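Local coordinates for SusD superfamily protein (Bacteroides vulgatus, PDB 3MYV) that probably binds polysaccharide at the cell outer membrane as part of glycan capture, at residues A[198-202]-A[203-207]; A[263-266]-A[267-271]; A[396-399]-A[400-404]. One frame throughout, in Å; residues are numbered along the deposited sequence.

Contact 1: A[198-202]-A[203-207]; sequences RIYLY and HDDNR. With EDO (1,2-ethanediol), chain I.
A Schellman motif ends helix 189-202, where the carbonyls of Tyr200 and Leu201 receive amides from the turn that follows. Asp205 N bonds to Tyr200 O at 2.9 Å and Asp204 N to Leu201 O at 3.0 Å, the inner donor standing well above the carbonyl plane. Asp204 takes a positive phi (64°), which lets the chain fold back over the last helical turn. Leu201 O also accepts from a water at 2.9 Å, so two donors hold it. The turn leads straight into helix 206-223, a tight connection between two successive helices that is consistent with the TPR-like helical part of the SusD family.

Within the turn, His203 ND1 donates to Asp205 OD2 at 2.7 Å, nearly straight (168°). The carboxylate oxygen lies in the imidazole plane but is itself approached from above its own plane. The imidazole, held at this edge, also meets the rings of Tyr132 and Tyr164. Asp205 OD2 reaches Tyr200 CD1 at 3.7 Å, ring and carboxylate being turned 71° apart, while the phenol end of Tyr200 bonds to Glu172.

One turn earlier, Arg198 points away from the cap. Its NE pairs with Glu336 and its NH2 bonds to the carbonyl of Val331, while NH1 donates at 2.7 Å to O2 of a bound 1,2-ethanediol, probably from the crystallisation liquor, which also bonds to Tyr33 and Arg126.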
loop_
_atom_site.group_PDB
_atom_site.type_symbol
_atom_site.label_atom_id
_atom_site.label_comp_id
_atom_site.label_asym_id
_atom_site.label_seq_id
_atom_site.Cartn_x
_atom_site.Cartn_y
_atom_site.Cartn_z
ATOM N N ARG A 198 -5.210 -8.382 4.130
ATOM C CA ARG A 198 -5.659 -7.065 3.621
ATOM C C ARG A 198 -6.670 -7.239 2.503
ATOM O O ARG A 198 -7.719 -6.566 2.480
ATOM C CB ARG A 198 -4.458 -6.225 3.160
ATOM C CG ARG A 198 -4.781 -4.866 2.579
ATOM C CD ARG A 198 -3.655 -4.378 1.698
ATOM N NE ARG A 198 -2.487 -3.971 2.489
ATOM C CZ ARG A 198 -1.353 -3.525 1.966
ATOM N NH1 ARG A 198 -1.207 -3.450 0.643
ATOM N NH2 ARG A 198 -0.352 -3.169 2.760
ATOM N N ILE A 199 -6.353 -8.121 1.547
ATOM C CA ILE A 199 -7.208 -8.279 0.382
ATOM C C ILE A 199 -8.565 -8.873 0.783
ATOM O O ILE A 199 -9.611 -8.431 0.278
ATOM C CB ILE A 199 -6.474 -9.056 -0.767
ATOM C CG1 ILE A 199 -5.366 -8.161 -1.362
ATOM C CG2 ILE A 199 -7.446 -9.486 -1.898
ATOM C CD1 ILE A 199 -4.326 -8.923 -2.226
ATOM N N TYR A 200 -8.564 -9.856 1.686
ATOM C CA TYR A 200 -9.840 -10.370 2.226
ATOM C C TYR A 200 -10.683 -9.211 2.777
ATOM O O TYR A 200 -11.876 -9.095 2.489
ATOM C CB TYR A 200 -9.617 -11.371 3.360
ATOM C CG TYR A 200 -9.214 -12.782 2.994
ATOM C CD1 TYR A 200 -9.748 -13.446 1.889
ATOM C CD2 TYR A 200 -8.288 -13.470 3.792
ATOM C CE1 TYR A 200 -9.372 -14.763 1.598
ATOM C CE2 TYR A 200 -7.915 -14.736 3.509
ATOM C CZ TYR A 200 -8.451 -15.391 2.412
ATOM O OH TYR A 200 -8.030 -16.683 2.161
ATOM N N LEU A 201 -10.050 -8.310 3.512
ATOM C CA LEU A 201 -10.745 -7.161 4.126
ATOM C C LEU A 201 -11.320 -6.219 3.082
ATOM O O LEU A 201 -12.501 -5.824 3.156
ATOM C CB LEU A 201 -9.779 -6.400 5.071
ATOM C CG LEU A 201 -10.362 -5.267 5.923
ATOM C CD1 LEU A 201 -11.182 -5.866 7.063
ATOM C CD2 LEU A 201 -9.268 -4.298 6.479
ATOM N N TYR A 202 -10.504 -5.881 2.085
ATOM C CA TYR A 202 -10.962 -5.088 0.963
ATOM C C TYR A 202 -12.111 -5.768 0.204
ATOM O O TYR A 202 -12.941 -5.092 -0.385
ATOM C CB TYR A 202 -9.838 -4.809 -0.016
ATOM C CG TYR A 202 -8.944 -3.613 0.283
ATOM C CD1 TYR A 202 -8.163 -3.561 1.429
ATOM C CD2 TYR A 202 -8.838 -2.574 -0.628
ATOM C CE1 TYR A 202 -7.332 -2.487 1.675
ATOM C CE2 TYR A 202 -7.985 -1.512 -0.407
ATOM C CZ TYR A 202 -7.241 -1.478 0.742
ATOM O OH TYR A 202 -6.425 -0.411 0.971
ATOM N N HIS A 203 -12.116 -7.104 0.206
ATOM C CA HIS A 203 -13.149 -7.900 -0.451
ATOM C C HIS A 203 -14.413 -8.150 0.412
ATOM O O HIS A 203 -15.350 -8.831 -0.030
ATOM C CB HIS A 203 -12.538 -9.226 -0.905
ATOM C CG HIS A 203 -13.342 -9.949 -1.950
ATOM N ND1 HIS A 203 -13.773 -11.253 -1.785
ATOM C CD2 HIS A 203 -13.768 -9.562 -3.175
ATOM C CE1 HIS A 203 -14.444 -11.627 -2.864
ATOM N NE2 HIS A 203 -14.451 -10.621 -3.726
ATOM N N ASP A 204 -14.471 -7.547 1.601
ATOM C CA ASP A 204 -15.565 -7.744 2.578
ATOM C C ASP A 204 -15.659 -9.170 3.127
ATOM O O ASP A 204 -16.711 -9.570 3.646
ATOM C CB ASP A 204 -16.941 -7.333 1.983
ATOM C CG ASP A 204 -17.729 -6.370 2.881
ATOM O OD1 ASP A 204 -17.309 -6.058 4.020
ATOM O OD2 ASP A 204 -18.795 -5.900 2.431
ATOM N N ASP A 205 -14.586 -9.947 3.024
ATOM C CA ASP A 205 -14.548 -11.284 3.596
ATOM C C ASP A 205 -14.043 -11.108 5.040
ATOM O O ASP A 205 -12.938 -11.499 5.380
ATOM C CB ASP A 205 -13.598 -12.211 2.827
ATOM C CG ASP A 205 -14.038 -12.512 1.413
ATOM O OD1 ASP A 205 -15.248 -12.744 1.148
ATOM O OD2 ASP A 205 -13.125 -12.538 0.551
ATOM N N ASN A 206 -14.871 -10.522 5.891
ATOM C CA ASN A 206 -14.444 -10.157 7.236
ATOM C C ASN A 206 -14.043 -11.336 8.108
ATOM O O ASN A 206 -13.063 -11.245 8.813
ATOM C CB ASN A 206 -15.517 -9.299 7.911
ATOM C CG ASN A 206 -15.712 -7.988 7.175
ATOM O OD1 ASN A 206 -16.806 -7.659 6.725
ATOM N ND2 ASN A 206 -14.622 -7.274 6.985
ATOM N N ARG A 207 -14.764 -12.457 8.029
ATOM C CA ARG A 207 -14.398 -13.650 8.786
ATOM C C ARG A 207 -13.027 -14.176 8.350
ATOM O O ARG A 207 -12.156 -14.472 9.190
ATOM C CB ARG A 207 -15.492 -14.718 8.626
ATOM C CG ARG A 207 -15.207 -16.066 9.252
ATOM C CD ARG A 207 -14.722 -15.979 10.676
ATOM N NE ARG A 207 -15.665 -15.327 11.574
ATOM C CZ ARG A 207 -15.450 -15.185 12.882
ATOM N NH1 ARG A 207 -14.326 -15.656 13.431
ATOM N NH2 ARG A 207 -16.356 -14.572 13.642
HETATM C C1 EDO I . 0.912 0.588 0.112
HETATM O O1 EDO I . -0.379 1.075 0.458
HETATM C C2 EDO I . 1.049 -0.893 0.480
HETATM O O2 EDO I . 0.495 -1.773 -0.555
HETATM O O HOH W 1 -14.264 -5.166 5.356
#

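Contact 2: A[263-266]-A[267-271]; sequences DSWG and YLLNW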
loop_
_atom_site.group_PDB
_atom_site.type_symbol
_atom_site.label_atom_id
_atom_site.label_comp_id
_atom_site.label_asym_id
_atom_site.label_seq_id
_atom_site.Cartn_x
_atom_site.Cartn_y
_atom_site.Cartn_z
ATOM N N ASP A 263 13.962 11.407 -6.151
ATOM C CA ASP A 263 12.532 11.137 -6.320
ATOM C C ASP A 263 11.997 9.925 -5.557
ATOM O O ASP A 263 10.900 9.439 -5.866
ATOM C CB ASP A 263 12.047 11.187 -7.788
ATOM C CG ASP A 263 12.470 9.985 -8.636
ATOM O OD1 ASP A 263 13.334 9.178 -8.262
ATOM O OD2 ASP A 263 11.912 9.882 -9.748
ATOM N N SER A 264 12.776 9.448 -4.582
ATOM C CA SER A 264 12.290 8.490 -3.567
ATOM C C SER A 264 11.304 9.206 -2.671
ATOM O O SER A 264 11.453 10.411 -2.432
ATOM C CB SER A 264 13.450 7.922 -2.703
ATOM O OG SER A 264 14.023 8.904 -1.846
ATOM N N TRP A 265 10.305 8.467 -2.180
ATOM C CA TRP A 265 9.328 8.984 -1.208
ATOM C C TRP A 265 9.993 9.689 -0.016
ATOM O O TRP A 265 9.524 10.738 0.428
ATOM C CB TRP A 265 8.482 7.810 -0.709
ATOM C CG TRP A 265 7.218 8.123 0.092
ATOM C CD1 TRP A 265 6.837 7.501 1.238
ATOM C CD2 TRP A 265 6.164 9.045 -0.233
ATOM N NE1 TRP A 265 5.619 7.971 1.659
ATOM C CE2 TRP A 265 5.168 8.901 0.764
ATOM C CE3 TRP A 265 5.940 9.946 -1.279
ATOM C CZ2 TRP A 265 4.011 9.654 0.769
ATOM C CZ3 TRP A 265 4.768 10.691 -1.276
ATOM C CH2 TRP A 265 3.823 10.541 -0.265
ATOM N N GLY A 266 11.093 9.121 0.478
ATOM C CA GLY A 266 11.852 9.719 1.565
ATOM C C GLY A 266 12.371 11.119 1.293
ATOM O O GLY A 266 12.362 11.969 2.171
ATOM N N TYR A 267 12.795 11.377 0.070
ATOM C CA TYR A 267 13.286 12.696 -0.296
ATOM C C TYR A 267 12.170 13.646 -0.679
ATOM O O TYR A 267 12.223 14.835 -0.356
ATOM C CB TYR A 267 14.324 12.576 -1.409
ATOM C CG TYR A 267 15.227 13.761 -1.593
ATOM C CD1 TYR A 267 14.859 14.830 -2.405
ATOM C CD2 TYR A 267 16.499 13.796 -1.019
ATOM C CE1 TYR A 267 15.724 15.912 -2.626
ATOM C CE2 TYR A 267 17.341 14.862 -1.219
ATOM C CZ TYR A 267 16.963 15.932 -2.033
ATOM O OH TYR A 267 17.851 16.997 -2.256
ATOM N N LEU A 268 11.113 13.116 -1.287
ATOM C CA LEU A 268 9.960 13.958 -1.650
ATOM C C LEU A 268 9.229 14.522 -0.440
ATOM O O LEU A 268 8.798 15.669 -0.464
ATOM C CB LEU A 268 8.982 13.163 -2.502
ATOM C CG LEU A 268 9.495 12.650 -3.843
ATOM C CD1 LEU A 268 8.373 11.774 -4.450
ATOM C CD2 LEU A 268 9.866 13.790 -4.758
ATOM N N LEU A 269 9.053 13.720 0.611
ATOM C CA LEU A 269 8.304 14.165 1.799
ATOM C C LEU A 269 9.141 15.082 2.704
ATOM O O LEU A 269 8.616 15.749 3.584
ATOM C CB LEU A 269 7.817 12.980 2.633
ATOM C CG LEU A 269 6.592 12.191 2.146
ATOM C CD1 LEU A 269 6.097 11.314 3.266
ATOM C CD2 LEU A 269 5.470 13.107 1.668
ATOM N N ASN A 270 10.443 15.043 2.541
ATOM C CA ASN A 270 11.331 15.748 3.471
ATOM C C ASN A 270 11.378 17.251 3.179
ATOM O O ASN A 270 11.576 17.678 2.040
ATOM C CB ASN A 270 12.730 15.141 3.394
ATOM C CG ASN A 270 13.580 15.506 4.548
ATOM O OD1 ASN A 270 14.091 16.633 4.637
ATOM N ND2 ASN A 270 13.815 14.530 5.447
ATOM N N TRP A 271 11.243 18.040 4.235
ATOM C CA TRP A 271 11.229 19.496 4.138
ATOM C C TRP A 271 12.512 20.003 3.473
ATOM O O TRP A 271 12.482 20.956 2.688
ATOM C CB TRP A 271 11.096 20.109 5.542
ATOM C CG TRP A 271 11.141 21.600 5.576
ATOM C CD1 TRP A 271 12.245 22.386 5.691
ATOM C CD2 TRP A 271 10.024 22.485 5.458
ATOM N NE1 TRP A 271 11.892 23.702 5.645
ATOM C CE2 TRP A 271 10.530 23.796 5.515
ATOM C CE3 TRP A 271 8.635 22.293 5.309
ATOM C CZ2 TRP A 271 9.709 24.918 5.430
ATOM C CZ3 TRP A 271 7.815 23.409 5.231
ATOM C CH2 TRP A 271 8.353 24.703 5.291
HETATM O O HOH W 2 12.248 11.953 4.881
#
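With CG anti to the backbone N (chi1 -168°), the indole of Trp265 swings forward along its helix, and Leu269, its CG anti to the carbonyl carbon (chi1 -77°), leans over one face of it. The result is an i to i+4 CH-pi contact along the short helix that begins at Trp265. Leu269 CG sits 3.8 Å from the centroid of the Trp265 six-membered ring and only 8° off the normal. Both methyls spread over the same face, CD1 3.6 Å from Trp265 CE2 near the ring fusion and CD2 near CH2. Leu268 CD1, by contrast, approaches the indole at its edge.

The ring is further fixed by a stack with Phe38 and by a bond from NE1 to the carbonyl of Gly393. An alanine here would remove the indole, and Leu269, Phe38 and the Gly393 carbonyl would probably be left around a gap without their shared partner.

Ser264 is the N-cap. Its OG accepts weakly from Tyr267 N at 3.4 Å, and bonds also to the carbonyl of Gly261; the Ser264 side chain is about 6 Å from the bound sodium ion. The first full helical bond runs from Leu268 N to Ser264 O at 3.0 Å.

At the far end a water joins the two segments, donating to Gly266 O at 2.7 Å and accepting from Asn270 ND2 at 3.1 Å.

Contact 3: A[396-399]-A[400-404]; sequences HRFF and DLLRN
Four successive i to i+4 bonds bind residues 396-399 to 400-404, from the amides of Asp400, Leu401, Leu402 and Arg403 to the carbonyls of His396, Arg397, Phe398 and Phe399. They are regular: Asp400 N is 2.9 Å from His396 O, and the other three are of much the same length. His396 lies just before the helix, and its carbonyl accepts the first of these bonds, as is usual there.

Along one side of the helix, Arg397 bends at chi2 (67°) and brings its guanidinium against Leu401. Leu401 CD1 lies over one face of that group, toward the rim, 3.4 Å from Arg397 NE, while CD2 approaches NH1. The charge of Arg397 is met by Asp46. In one of two modelled conformers, Leu402 CD2 lies 3.6 Å from Phe398 CE1, the side chains crossing at a slant.

This is helix 397-403, a short buried helix within the RagB/SusD region of the chain, which packs against helices 189-202 and 380-391. Asp400 gathers several polar partners. The chi1 of Arg403 (72°) sets its CG against Phe399 O, and the extended chain carries the guanidinium to Asp400 OD1, gripped side-on by two nitrogens. NH2 is the shorter arm of this salt bridge at 2.8 Å and comes from above the carboxylate plane; NE, at 3.0 Å from OD1, comes on the anti side. A water donates to Asp400 OD1 and also bonds to His396 ND1, at 2.8 Å from that nitrogen. His396 and Asp400 lie side by side, with His396 CB 3.3 Å from Asp400 OD2. OD2 pairs in turn with Arg387, and two arginines on one carboxylate would be expected to favour its ionised form.

Just past the helix, Asn404 ND2 turns back to donate to Asp400 O at 3.0 Å, in the carbonyl plane.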
loop_
_atom_site.group_PDB
_atom_site.type_symbol
_atom_site.label_atom_id
_atom_site.label_comp_id
_atom_site.label_asym_id
_atom_site.label_seq_id
_atom_site.Cartn_x
_atom_site.Cartn_y
_atom_site.Cartn_z
ATOM N N HIS A 396 -2.249 4.334 2.779
ATOM C CA HIS A 396 -3.522 3.651 3.093
ATOM C C HIS A 396 -4.751 4.545 3.139
ATOM O O HIS A 396 -5.845 4.093 2.792
ATOM C CB HIS A 396 -3.451 2.955 4.466
ATOM C CG HIS A 396 -2.453 1.850 4.548
ATOM N ND1 HIS A 396 -2.786 0.526 4.315
ATOM C CD2 HIS A 396 -1.134 1.861 4.864
ATOM C CE1 HIS A 396 -1.705 -0.220 4.483
ATOM N NE2 HIS A 396 -0.694 0.562 4.825
ATOM N N ARG A 397 -4.608 5.768 3.662
ATOM C CA ARG A 397 -5.767 6.561 4.093
ATOM C C ARG A 397 -6.875 6.722 3.064
ATOM O O ARG A 397 -8.066 6.503 3.385
ATOM C CB ARG A 397 -5.334 7.938 4.625
ATOM C CG ARG A 397 -6.472 8.778 5.217
ATOM C CD ARG A 397 -7.069 8.186 6.520
ATOM N NE ARG A 397 -7.955 9.156 7.163
ATOM C CZ ARG A 397 -8.901 8.879 8.062
ATOM N NH1 ARG A 397 -9.127 7.648 8.442
ATOM N NH2 ARG A 397 -9.625 9.865 8.578
ATOM N N PHE A 398 -6.518 7.134 1.847
ATOM C CA PHE A 398 -7.517 7.251 0.802
ATOM C C PHE A 398 -8.318 5.973 0.619
ATOM O O PHE A 398 -9.542 6.016 0.603
ATOM C CB PHE A 398 -6.887 7.715 -0.532
ATOM C CG PHE A 398 -7.793 7.620 -1.740
ATOM C CD1 PHE A 398 -8.834 8.528 -1.947
ATOM C CD2 PHE A 398 -7.542 6.661 -2.733
ATOM C CE1 PHE A 398 -9.626 8.443 -3.083
ATOM C CE2 PHE A 398 -8.323 6.594 -3.862
ATOM C CZ PHE A 398 -9.374 7.484 -4.033
ATOM N N PHE A 399 -7.622 4.847 0.476
ATOM C CA PHE A 399 -8.259 3.564 0.210
ATOM C C PHE A 399 -9.116 3.103 1.393
ATOM O O PHE A 399 -10.224 2.583 1.210
ATOM C CB PHE A 399 -7.210 2.493 -0.082
ATOM C CG PHE A 399 -6.400 2.736 -1.314
ATOM C CD1 PHE A 399 -7.003 2.813 -2.553
ATOM C CD2 PHE A 399 -5.018 2.866 -1.228
ATOM C CE1 PHE A 399 -6.234 2.999 -3.702
ATOM C CE2 PHE A 399 -4.258 3.061 -2.366
ATOM C CZ PHE A 399 -4.862 3.120 -3.592
ATOM N N ASP A 400 -8.636 3.361 2.604
ATOM C CA ASP A 400 -9.347 2.908 3.810
ATOM C C ASP A 400 -10.664 3.662 4.012
ATOM O O ASP A 400 -11.659 3.080 4.416
ATOM C CB ASP A 400 -8.462 3.029 5.054
ATOM C CG ASP A 400 -7.359 1.956 5.107
ATOM O OD1 ASP A 400 -7.449 0.901 4.438
ATOM O OD2 ASP A 400 -6.388 2.170 5.834
ATOM N N LEU A 401 -10.670 4.955 3.719
ATOM C CA LEU A 401 -11.901 5.720 3.831
ATOM C C LEU A 401 -12.864 5.321 2.709
ATOM O O LEU A 401 -14.064 5.031 2.954
ATOM C CB LEU A 401 -11.614 7.217 3.832
ATOM C CG LEU A 401 -11.031 7.739 5.157
ATOM C CD1 LEU A 401 -10.524 9.160 4.991
ATOM C CD2 LEU A 401 -12.070 7.651 6.309
ATOM N N LEU A 402 -12.347 5.256 1.485
ATOM C CA LEU A 402 -13.247 5.064 0.342
ATOM C C LEU A 402 -13.870 3.666 0.356
ATOM O O LEU A 402 -15.050 3.540 0.086
ATOM C CB LEU A 402 -12.571 5.377 -0.997
ATOM C CG LEU A 402 -13.396 6.428 -1.742
ATOM C CD1 LEU A 402 -13.569 7.648 -0.868
ATOM C CD2 LEU A 402 -12.802 6.823 -3.081
ATOM N N ARG A 403 -13.107 2.629 0.720
ATOM C CA ARG A 403 -13.647 1.253 0.717
ATOM C C ARG A 403 -14.678 1.031 1.813
ATOM O O ARG A 403 -15.451 0.082 1.744
ATOM C CB ARG A 403 -12.530 0.188 0.820
ATOM C CG ARG A 403 -11.848 0.094 2.203
ATOM C CD ARG A 403 -10.641 -0.850 2.180
ATOM N NE ARG A 403 -9.843 -0.648 3.372
ATOM C CZ ARG A 403 -10.198 -1.041 4.596
ATOM N NH1 ARG A 403 -11.316 -1.730 4.804
ATOM N NH2 ARG A 403 -9.408 -0.768 5.612
ATOM N N ASN A 404 -14.683 1.896 2.835
ATOM C CA ASN A 404 -15.722 1.860 3.845
ATOM C C ASN A 404 -16.872 2.824 3.578
ATOM O O ASN A 404 -17.641 3.131 4.471
ATOM C CB ASN A 404 -15.119 2.158 5.208
ATOM C CG ASN A 404 -14.481 0.939 5.805
ATOM O OD1 ASN A 404 -15.183 -0.009 6.138
ATOM N ND2 ASN A 404 -13.155 0.926 5.888
HETATM O O HOH W 3 -5.336 -0.483 3.602
#

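How the contacts relate
From the N terminus, the three contacts follow in series, each made within one continuous stretch, so none encloses a long loop and none nests in or crosses another. Contact 1 closes the turn between helices 189-202 and 206-223, contact 2 caps and forms the short helix that begins at residue 265, and contact 3 spans helix 397-403. Contacts 1 and 3 touch despite their distance in sequence: Tyr202 OH is 3.2 Å from Phe399 CB, and Leu201 CD2 is 3.6 Å from Arg403 NH2. Contact 2 lies on the opposite side of the chain's centre from contact 1, with centres about 32 Å apart, and about 8 Å from contact 3 at their nearest atoms.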